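Local coordinates for glycosyl hydrolases family 2, sugar binding domain protein (Bacteroides uniformis str. 3978 T3 ii, PDB 6D1P) that is a beta-glucuronidase of a human gut bacterium, probably hydrolysing O-glycosidic bonds of glucuronide substrates as a member of glycoside hydrolase family 2, at residues E332-V337 with E343-T348; G501-T506 with M567-G572; F578-T583 with T605-Y610. All coordinates share one frame; numbering follows the deposited sequence. Where two conformers were deposited one is given.

Contact 1. Residues E332-V337 with E343-T348. With NA (sodium ion), chain C.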
loop_
_atom_site.group_PDB
_atom_site.type_symbol
_atom_site.label_atom_id
_atom_site.label_comp_id
_atom_site.label_asym_id
_atom_site.label_seq_id
_atom_site.Cartn_x
_atom_site.Cartn_y
_atom_site.Cartn_z
ATOM N N GLU A 332 2.970 21.888 -7.296
ATOM C CA GLU A 332 3.680 21.595 -6.051
ATOM C C GLU A 332 4.054 20.114 -6.077
ATOM O O GLU A 332 3.385 19.242 -5.513
ATOM C CB GLU A 332 2.856 22.009 -4.837
ATOM C CG GLU A 332 3.013 23.519 -4.564
ATOM C CD GLU A 332 2.440 23.967 -3.233
ATOM O OE1 GLU A 332 1.678 23.176 -2.610
ATOM O OE2 GLU A 332 2.751 25.108 -2.818
ATOM N N ASP A 333 5.163 19.851 -6.768
ATOM C CA ASP A 333 5.603 18.534 -7.195
ATOM C C ASP A 333 7.090 18.640 -7.514
ATOM O O ASP A 333 7.521 19.617 -8.141
ATOM C CB ASP A 333 4.808 18.083 -8.436
ATOM C CG ASP A 333 5.295 16.757 -9.013
ATOM O OD1 ASP A 333 4.718 15.705 -8.683
ATOM O OD2 ASP A 333 6.248 16.752 -9.820
ATOM N N HIS A 334 7.869 17.656 -7.063
ATOM C CA HIS A 334 9.288 17.623 -7.382
ATOM C C HIS A 334 9.810 16.205 -7.186
ATOM O O HIS A 334 9.259 15.429 -6.397
ATOM C CB HIS A 334 10.093 18.600 -6.521
ATOM C CG HIS A 334 11.470 18.851 -7.049
ATOM N ND1 HIS A 334 11.774 19.937 -7.844
ATOM C CD2 HIS A 334 12.614 18.130 -6.939
ATOM C CE1 HIS A 334 13.052 19.891 -8.176
ATOM N NE2 HIS A 334 13.584 18.803 -7.643
ATOM N N ALA A 335 10.877 15.885 -7.920
ATOM C CA ALA A 335 11.450 14.542 -7.927
ATOM C C ALA A 335 11.851 14.090 -6.528
ATOM O O ALA A 335 12.541 14.806 -5.800
ATOM C CB ALA A 335 12.668 14.506 -8.853
ATOM N N GLY A 336 11.418 12.893 -6.152
ATOM C CA GLY A 336 11.823 12.319 -4.891
ATOM C C GLY A 336 11.010 12.737 -3.692
ATOM O O GLY A 336 11.122 12.093 -2.641
ATOM N N VAL A 337 10.191 13.784 -3.788
ATOM C CA VAL A 337 9.506 14.310 -2.615
ATOM C C VAL A 337 8.006 14.446 -2.809
ATOM O O VAL A 337 7.297 14.785 -1.851
ATOM C CB VAL A 337 10.112 15.658 -2.167
ATOM C CG1 VAL A 337 11.608 15.509 -1.970
ATOM C CG2 VAL A 337 9.761 16.802 -3.192
ATOM N N GLU A 343 11.779 24.844 1.660
ATOM C CA GLU A 343 11.938 26.237 1.262
ATOM C C GLU A 343 13.119 26.405 0.317
ATOM O O GLU A 343 13.019 27.107 -0.696
ATOM C CB GLU A 343 12.112 27.127 2.490
ATOM C CG GLU A 343 12.674 28.491 2.138
ATOM C CD GLU A 343 12.675 29.470 3.303
ATOM O OE1 GLU A 343 12.250 29.088 4.418
ATOM O OE2 GLU A 343 13.095 30.635 3.092
ATOM N N GLU A 344 14.241 25.757 0.626
ATOM C CA GLU A 344 15.409 25.857 -0.241
ATOM C C GLU A 344 15.092 25.374 -1.649
ATOM O O GLU A 344 15.518 25.990 -2.632
ATOM C CB GLU A 344 16.583 25.068 0.358
ATOM C CG GLU A 344 17.969 25.496 -0.166
ATOM C CD GLU A 344 18.067 27.016 -0.460
ATOM O OE1 GLU A 344 18.314 27.389 -1.644
ATOM O OE2 GLU A 344 17.880 27.838 0.481
ATOM N N MET A 345 14.346 24.274 -1.771
ATOM C CA MET A 345 13.974 23.804 -3.099
ATOM C C MET A 345 13.146 24.843 -3.849
ATOM O O MET A 345 13.327 25.042 -5.055
ATOM C CB MET A 345 13.216 22.488 -2.991
ATOM C CG MET A 345 14.130 21.335 -2.666
ATOM S SD MET A 345 13.216 19.895 -2.120
ATOM C CE MET A 345 12.505 19.347 -3.665
ATOM N N MET A 346 12.237 25.515 -3.149
ATOM C CA MET A 346 11.397 26.511 -3.801
ATOM C C MET A 346 12.211 27.723 -4.251
ATOM O O MET A 346 11.980 28.250 -5.348
ATOM C CB MET A 346 10.259 26.920 -2.868
ATOM C CG MET A 346 9.368 25.754 -2.429
ATOM S SD MET A 346 7.964 26.343 -1.440
ATOM C CE MET A 346 7.904 25.098 -0.134
ATOM N N ARG A 347 13.186 28.160 -3.441
ATOM C CA ARG A 347 14.090 29.241 -3.856
ATOM C C ARG A 347 14.802 28.894 -5.150
ATOM O O ARG A 347 14.815 29.682 -6.104
ATOM C CB ARG A 347 15.133 29.523 -2.776
ATOM C CG ARG A 347 14.660 30.381 -1.645
ATOM C CD ARG A 347 15.795 31.233 -1.101
ATOM N NE ARG A 347 15.253 32.487 -0.586
ATOM C CZ ARG A 347 15.164 33.616 -1.284
ATOM N NH1 ARG A 347 15.615 33.684 -2.538
ATOM N NH2 ARG A 347 14.643 34.690 -0.712
ATOM N N THR A 348 15.425 27.722 -5.186
ATOM C CA THR A 348 16.146 27.293 -6.374
ATOM C C THR A 348 15.254 27.339 -7.608
ATOM O O THR A 348 15.666 27.828 -8.668
ATOM C CB THR A 348 16.691 25.879 -6.156
ATOM O OG1 THR A 348 17.685 25.910 -5.129
ATOM C CG2 THR A 348 17.297 25.338 -7.443
HETATM NA NA NA C . 7.518 19.167 -11.054
HETATM O O HOH W 1 6.060 21.558 -11.310
#
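Beside a sodium site in the TIM barrel, His334 and Val337 of the loop after strand 321-329 meet Met345, in the first turns of helix 343-356. Only the methionine's terminal methyl does the touching. Its chain bends at the last torsion (chi3 73°), which brings CE to His334 CD2 at 3.5 Å and to His334 CG at 3.6 Å, oblique to the imidazole. The same methyl meets Val337 tip to tip, Met345 CE lying 3.8 Å from Val337 CG2. The loop presents both residues by curling back on itself: Val337 N bonds to His334 O at 3.2 Å, the turn passing through Gly336 at a positive phi (85°) where a side chain would strike the preceding carbonyl. His334 ND1, meanwhile, is hydrogen-bonded to Lys579. One residue earlier, Asp333 binds sodium twice, through O and OD2, both 3.0 Å from the ion; a water and Asp580 O complete the site, while Asp333 OD1 pairs with Arg602 and Tyr187. The loop is thus gripped on its polar side by ion and charge, whereas no hydrogen bond joins it to the helix that follows, where one methyl packs against ring carbons and a valine branch.

Contact 2. Residues G501-T506 with M567-G572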
loop_
_atom_site.group_PDB
_atom_site.type_symbol
_atom_site.label_atom_id
_atom_site.label_comp_id
_atom_site.label_asym_id
_atom_site.label_seq_id
_atom_site.Cartn_x
_atom_site.Cartn_y
_atom_site.Cartn_z
ATOM N N GLY A 501 -9.631 33.785 -30.406
ATOM C CA GLY A 501 -9.933 33.759 -28.986
ATOM C C GLY A 501 -10.037 35.147 -28.395
ATOM O O GLY A 501 -10.852 35.388 -27.502
ATOM N N ILE A 502 -9.202 36.075 -28.873
ATOM C CA ILE A 502 -9.273 37.444 -28.381
ATOM C C ILE A 502 -10.575 38.097 -28.826
ATOM O O ILE A 502 -11.202 38.838 -28.063
ATOM C CB ILE A 502 -8.052 38.264 -28.846
ATOM C CG1 ILE A 502 -6.810 37.904 -28.034
ATOM C CG2 ILE A 502 -8.327 39.783 -28.739
ATOM C CD1 ILE A 502 -5.541 38.580 -28.526
ATOM N N ASN A 503 -11.004 37.831 -30.063
ATOM C CA ASN A 503 -12.256 38.408 -30.555
ATOM C C ASN A 503 -13.488 37.862 -29.831
ATOM O O ASN A 503 -14.530 38.525 -29.842
ATOM C CB ASN A 503 -12.379 38.182 -32.072
ATOM C CG ASN A 503 -11.390 39.046 -32.861
ATOM O OD1 ASN A 503 -10.957 40.071 -32.363
ATOM N ND2 ASN A 503 -10.996 38.612 -34.054
ATOM N N ALA A 504 -13.389 36.703 -29.166
ATOM C CA ALA A 504 -14.558 35.978 -28.665
ATOM C C ALA A 504 -14.869 36.232 -27.194
ATOM O O ALA A 504 -15.762 35.580 -26.642
ATOM C CB ALA A 504 -14.384 34.469 -28.881
ATOM N N THR A 505 -14.162 37.139 -26.537
ATOM C CA THR A 505 -14.396 37.309 -25.110
ATOM C C THR A 505 -13.972 38.713 -24.722
ATOM O O THR A 505 -13.084 39.296 -25.345
ATOM C CB THR A 505 -13.635 36.251 -24.278
ATOM O OG1 THR A 505 -13.988 36.359 -22.888
ATOM C CG2 THR A 505 -12.123 36.423 -24.421
ATOM N N THR A 506 -14.610 39.243 -23.683
ATOM C CA THR A 506 -14.367 40.627 -23.294
ATOM C C THR A 506 -12.893 40.860 -22.990
ATOM O O THR A 506 -12.247 41.736 -23.583
ATOM C CB THR A 506 -15.225 40.978 -22.081
ATOM O OG1 THR A 506 -16.541 40.466 -22.279
ATOM C CG2 THR A 506 -15.288 42.488 -21.888
ATOM N N MET A 567 1.701 40.886 -31.795
ATOM C CA MET A 567 0.314 40.854 -31.317
ATOM C C MET A 567 0.112 41.931 -30.267
ATOM O O MET A 567 0.202 41.664 -29.059
ATOM C CB MET A 567 -0.053 39.495 -30.741
ATOM C CG MET A 567 0.082 38.344 -31.701
ATOM S SD MET A 567 -0.529 36.845 -30.916
ATOM C CE MET A 567 0.034 35.618 -32.069
ATOM N N PRO A 568 -0.186 43.161 -30.696
ATOM C CA PRO A 568 -0.361 44.257 -29.737
ATOM C C PRO A 568 -1.598 44.132 -28.860
ATOM O O PRO A 568 -1.620 44.735 -27.782
ATOM C CB PRO A 568 -0.446 45.502 -30.641
ATOM C CG PRO A 568 -0.909 44.989 -31.958
ATOM C CD PRO A 568 -0.314 43.607 -32.091
ATOM N N ARG A 569 -2.639 43.407 -29.269
ATOM C CA ARG A 569 -3.789 43.286 -28.369
ATOM C C ARG A 569 -3.617 42.247 -27.269
ATOM O O ARG A 569 -4.432 42.238 -26.339
ATOM C CB ARG A 569 -5.058 42.910 -29.123
ATOM C CG ARG A 569 -5.533 43.919 -30.123
ATOM C CD ARG A 569 -5.958 43.145 -31.341
ATOM N NE ARG A 569 -7.347 42.710 -31.298
ATOM C CZ ARG A 569 -7.783 41.574 -31.828
ATOM N NH1 ARG A 569 -6.929 40.733 -32.400
ATOM N NH2 ARG A 569 -9.068 41.272 -31.770
ATOM N N LEU A 570 -2.606 41.374 -27.356
ATOM C CA LEU A 570 -2.496 40.212 -26.469
ATOM C C LEU A 570 -2.084 40.644 -25.068
ATOM O O LEU A 570 -1.000 41.189 -24.877
ATOM C CB LEU A 570 -1.490 39.203 -27.033
ATOM C CG LEU A 570 -1.246 37.873 -26.284
ATOM C CD1 LEU A 570 -2.540 37.079 -26.159
ATOM C CD2 LEU A 570 -0.182 37.041 -26.989
ATOM N N THR A 571 -2.941 40.410 -24.080
ATOM C CA THR A 571 -2.487 40.577 -22.706
ATOM C C THR A 571 -1.241 39.730 -22.442
ATOM O O THR A 571 -0.236 40.227 -21.917
ATOM C CB THR A 571 -3.611 40.223 -21.730
ATOM O OG1 THR A 571 -4.053 38.882 -21.964
ATOM C CG2 THR A 571 -4.776 41.172 -21.918
ATOM N N GLY A 572 -1.273 38.462 -22.837
ATOM C CA GLY A 572 -0.140 37.584 -22.627
ATOM C C GLY A 572 -0.571 36.130 -22.560
ATOM O O GLY A 572 -1.713 35.780 -22.869
#
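The last turn of helix 494-503 lies against a type I beta turn from Met567 to Leu570, with Ile502 CA 7.6 Å from Leu570 CA. The turn is closed by Leu570 N bonding to Met567 O at 3.3 Å, and Arg322 NH2 is hydrogen-bonded to the carbonyls of Met567 and Leu570. Ile502 carries the contact with two branches. Its CG2, anti to the backbone N, sits 3.4 Å above one face of the Arg569 guanidinium, offset toward the rim, while its CD1 lies 4.1 Å from Leu570 CD1, the side chains crossing at about a right angle; Phe508 packs on both aliphatic residues. Asn503 approaches the guanidinium at its edge, the amide turned 45° from it. Arg569 NH2 donates to Asn503 OD1, but the modelled 2.3 Å is too short to be taken literally and the N-H...O angle is only 123°. Cut back to an alanine, Ile502 would lose both branches, which would probably open a gap beside Leu570 and let the arginine head turn. The two segments lead into neighbouring parallel barrel strands, 510-511 and 572-574, so the contact joins their approaches by aliphatic packing; a methyl covers one face of the cation, while the polar pairing at its edge remains doubtful.

Contact 3. Residues F578-T583 with T605-Y610. With NA (sodium ion), chain C.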
loop_
_atom_site.group_PDB
_atom_site.type_symbol
_atom_site.label_atom_id
_atom_site.label_comp_id
_atom_site.label_asym_id
_atom_site.label_seq_id
_atom_site.Cartn_x
_atom_site.Cartn_y
_atom_site.Cartn_z
ATOM N N PHE A 578 6.291 24.773 -16.477
ATOM C CA PHE A 578 7.730 24.977 -16.304
ATOM C C PHE A 578 8.477 23.651 -16.213
ATOM O O PHE A 578 9.501 23.456 -16.886
ATOM C CB PHE A 578 8.016 25.823 -15.065
ATOM C CG PHE A 578 9.490 26.027 -14.812
ATOM C CD1 PHE A 578 10.272 26.756 -15.709
ATOM C CD2 PHE A 578 10.098 25.485 -13.682
ATOM C CE1 PHE A 578 11.653 26.936 -15.484
ATOM C CE2 PHE A 578 11.458 25.658 -13.443
ATOM C CZ PHE A 578 12.248 26.378 -14.346
ATOM N N LYS A 579 7.967 22.724 -15.392
ATOM C CA LYS A 579 8.697 21.537 -14.967
ATOM C C LYS A 579 7.841 20.283 -15.113
ATOM O O LYS A 579 6.665 20.280 -14.731
ATOM C CB LYS A 579 9.150 21.699 -13.508
ATOM C CG LYS A 579 10.142 20.653 -13.028
ATOM C CD LYS A 579 10.765 21.066 -11.690
ATOM C CE LYS A 579 9.732 20.938 -10.556
ATOM N NZ LYS A 579 10.099 21.890 -9.490
ATOM N N ASP A 580 8.434 19.228 -15.679
ATOM C CA ASP A 580 7.829 17.902 -15.665
ATOM C C ASP A 580 7.317 17.584 -14.272
ATOM O O ASP A 580 8.017 17.801 -13.282
ATOM C CB ASP A 580 8.857 16.846 -16.082
ATOM C CG ASP A 580 9.173 16.878 -17.557
ATOM O OD1 ASP A 580 8.631 17.759 -18.255
ATOM O OD2 ASP A 580 9.973 16.012 -18.017
ATOM N N PHE A 581 6.095 17.070 -14.191
ATOM C CA PHE A 581 5.502 16.777 -12.897
ATOM C C PHE A 581 4.702 15.490 -13.001
ATOM O O PHE A 581 4.319 15.056 -14.091
ATOM C CB PHE A 581 4.614 17.931 -12.423
ATOM C CG PHE A 581 3.357 18.067 -13.220
ATOM C CD1 PHE A 581 3.345 18.816 -14.386
ATOM C CD2 PHE A 581 2.182 17.410 -12.821
ATOM C CE1 PHE A 581 2.192 18.932 -15.138
ATOM C CE2 PHE A 581 1.034 17.519 -13.567
ATOM C CZ PHE A 581 1.025 18.295 -14.728
ATOM N N SER A 582 4.465 14.868 -11.852
ATOM C CA SER A 582 3.768 13.590 -11.841
ATOM C C SER A 582 2.261 13.774 -11.993
ATOM O O SER A 582 1.658 14.677 -11.401
ATOM C CB SER A 582 4.038 12.840 -10.547
ATOM O OG SER A 582 3.286 11.626 -10.507
ATOM N N THR A 583 1.649 12.891 -12.782
ATOM C CA THR A 583 0.220 12.871 -12.928
ATOM C C THR A 583 -0.254 11.428 -12.907
ATOM O O THR A 583 0.399 10.555 -13.500
ATOM C CB THR A 583 -0.237 13.536 -14.227
ATOM O OG1 THR A 583 -1.627 13.259 -14.415
ATOM C CG2 THR A 583 0.553 12.999 -15.405
ATOM N N THR A 605 16.505 19.622 -13.828
ATOM C CA THR A 605 17.495 19.608 -14.894
ATOM C C THR A 605 16.882 20.248 -16.131
ATOM O O THR A 605 15.840 19.780 -16.604
ATOM C CB THR A 605 17.959 18.187 -15.213
ATOM O OG1 THR A 605 18.375 17.517 -14.004
ATOM C CG2 THR A 605 19.113 18.230 -16.207
ATOM N N PRO A 606 17.486 21.301 -16.686
ATOM C CA PRO A 606 16.886 21.972 -17.850
ATOM C C PRO A 606 16.896 21.121 -19.111
ATOM O O PRO A 606 17.895 20.485 -19.448
ATOM C CB PRO A 606 17.760 23.222 -18.026
ATOM C CG PRO A 606 18.351 23.466 -16.654
ATOM C CD PRO A 606 18.510 22.122 -16.017
ATOM N N LYS A 607 15.755 21.108 -19.802
ATOM C CA LYS A 607 15.717 20.687 -21.193
ATOM C C LYS A 607 16.253 21.816 -22.071
ATOM O O LYS A 607 16.422 22.951 -21.628
ATOM C CB LYS A 607 14.289 20.336 -21.629
ATOM C CG LYS A 607 13.532 19.370 -20.716
ATOM C CD LYS A 607 12.169 19.034 -21.305
ATOM C CE LYS A 607 11.320 18.213 -20.330
ATOM N NZ LYS A 607 9.880 18.026 -20.741
ATOM N N GLU A 608 16.497 21.507 -23.340
ATOM C CA GLU A 608 17.003 22.545 -24.231
ATOM C C GLU A 608 15.927 23.547 -24.633
ATOM O O GLU A 608 16.261 24.638 -25.115
ATOM C CB GLU A 608 17.656 21.893 -25.451
ATOM C CG GLU A 608 18.677 20.821 -25.022
ATOM C CD GLU A 608 19.867 20.688 -25.957
ATOM O OE1 GLU A 608 20.449 21.731 -26.389
ATOM O OE2 GLU A 608 20.213 19.533 -26.271
ATOM N N SER A 609 14.658 23.235 -24.395
ATOM C CA SER A 609 13.610 24.222 -24.601
ATOM C C SER A 609 13.658 25.338 -23.572
ATOM O O SER A 609 13.128 26.419 -23.836
ATOM C CB SER A 609 12.252 23.550 -24.544
ATOM O OG SER A 609 12.176 22.731 -23.385
ATOM N N TYR A 610 14.248 25.096 -22.391
ATOM C CA TYR A 610 14.389 26.169 -21.408
ATOM C C TYR A 610 15.146 27.367 -21.995
ATOM O O TYR A 610 14.870 28.512 -21.626
ATOM C CB TYR A 610 15.097 25.635 -20.155
ATOM C CG TYR A 610 15.439 26.686 -19.095
ATOM C CD1 TYR A 610 16.657 27.381 -19.134
ATOM C CD2 TYR A 610 14.562 26.965 -18.044
ATOM C CE1 TYR A 610 16.981 28.339 -18.153
ATOM C CE2 TYR A 610 14.874 27.926 -17.068
ATOM C CZ TYR A 610 16.089 28.612 -17.134
ATOM O OH TYR A 610 16.403 29.553 -16.169
HETATM NA NA NA C . 7.518 19.167 -11.054
HETATM O O HOH W 1 6.060 21.558 -11.310
#
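Phe578 and Tyr610 meet edge to edge, neither ring offering a face to the other. Phe578 CE1 lies 3.7 Å from Tyr610 CE2, each atom near the plane of the opposing ring, and the two side chains cross obliquely. Both reach this point with CG anti to the backbone N (chi1 178° for Phe578, 174° for Tyr610). Helix 343-356 borders the pair: Gln352 and Ile353 touch the phenylalanine, and the tyrosine hydroxyl is hydrogen-bonded to Gln352 O. A separate, buried salt bridge also joins the segments. Lys607, extended beyond CG, brings NZ to the syn lone pair of Asp580 OD1 at 2.8 Å; Asp580 OD2 stands back at 3.4 Å from NZ, making this a one-oxygen grip. The ammonium also donates to Gly598 O and Ser517 O, which would hold its position and offset the cost of burying it. Asp580 has a second task, for its carbonyl O coordinates sodium at 2.7 Å. The contact ties the segment after barrel strand 572-574 to the turn leading into helix 609-617. Because carboxylate and ammonium balance each other in the interior, both are likely to stay charged, and the ion-binding backbone of Asp580 is fastened to that turn through its own side chain.

All three contacts belong to the TIM barrel and follow one another along the chain without overlap. Contacts 1 and 3 are neighbours, their centres 13 Å apart, because strands 321-329 and 572-574, which precede 332-337 and 578-583, pair in parallel where the barrel closes. One sodium ion and its water belong to both, and Asp333 OD1 probably accepts a hydrogen bond from Ser582 N at 3.3 Å. Contact 2 lies about 34 Å from contact 1 and 28 Å from contact 3, centre to centre, where the chain enters strand 572-574 rather than leaves it. The same strand therefore has mainly aliphatic packing, with an arginine and an asparagine beside it, at its entrance and an ion-linked junction beyond its exit.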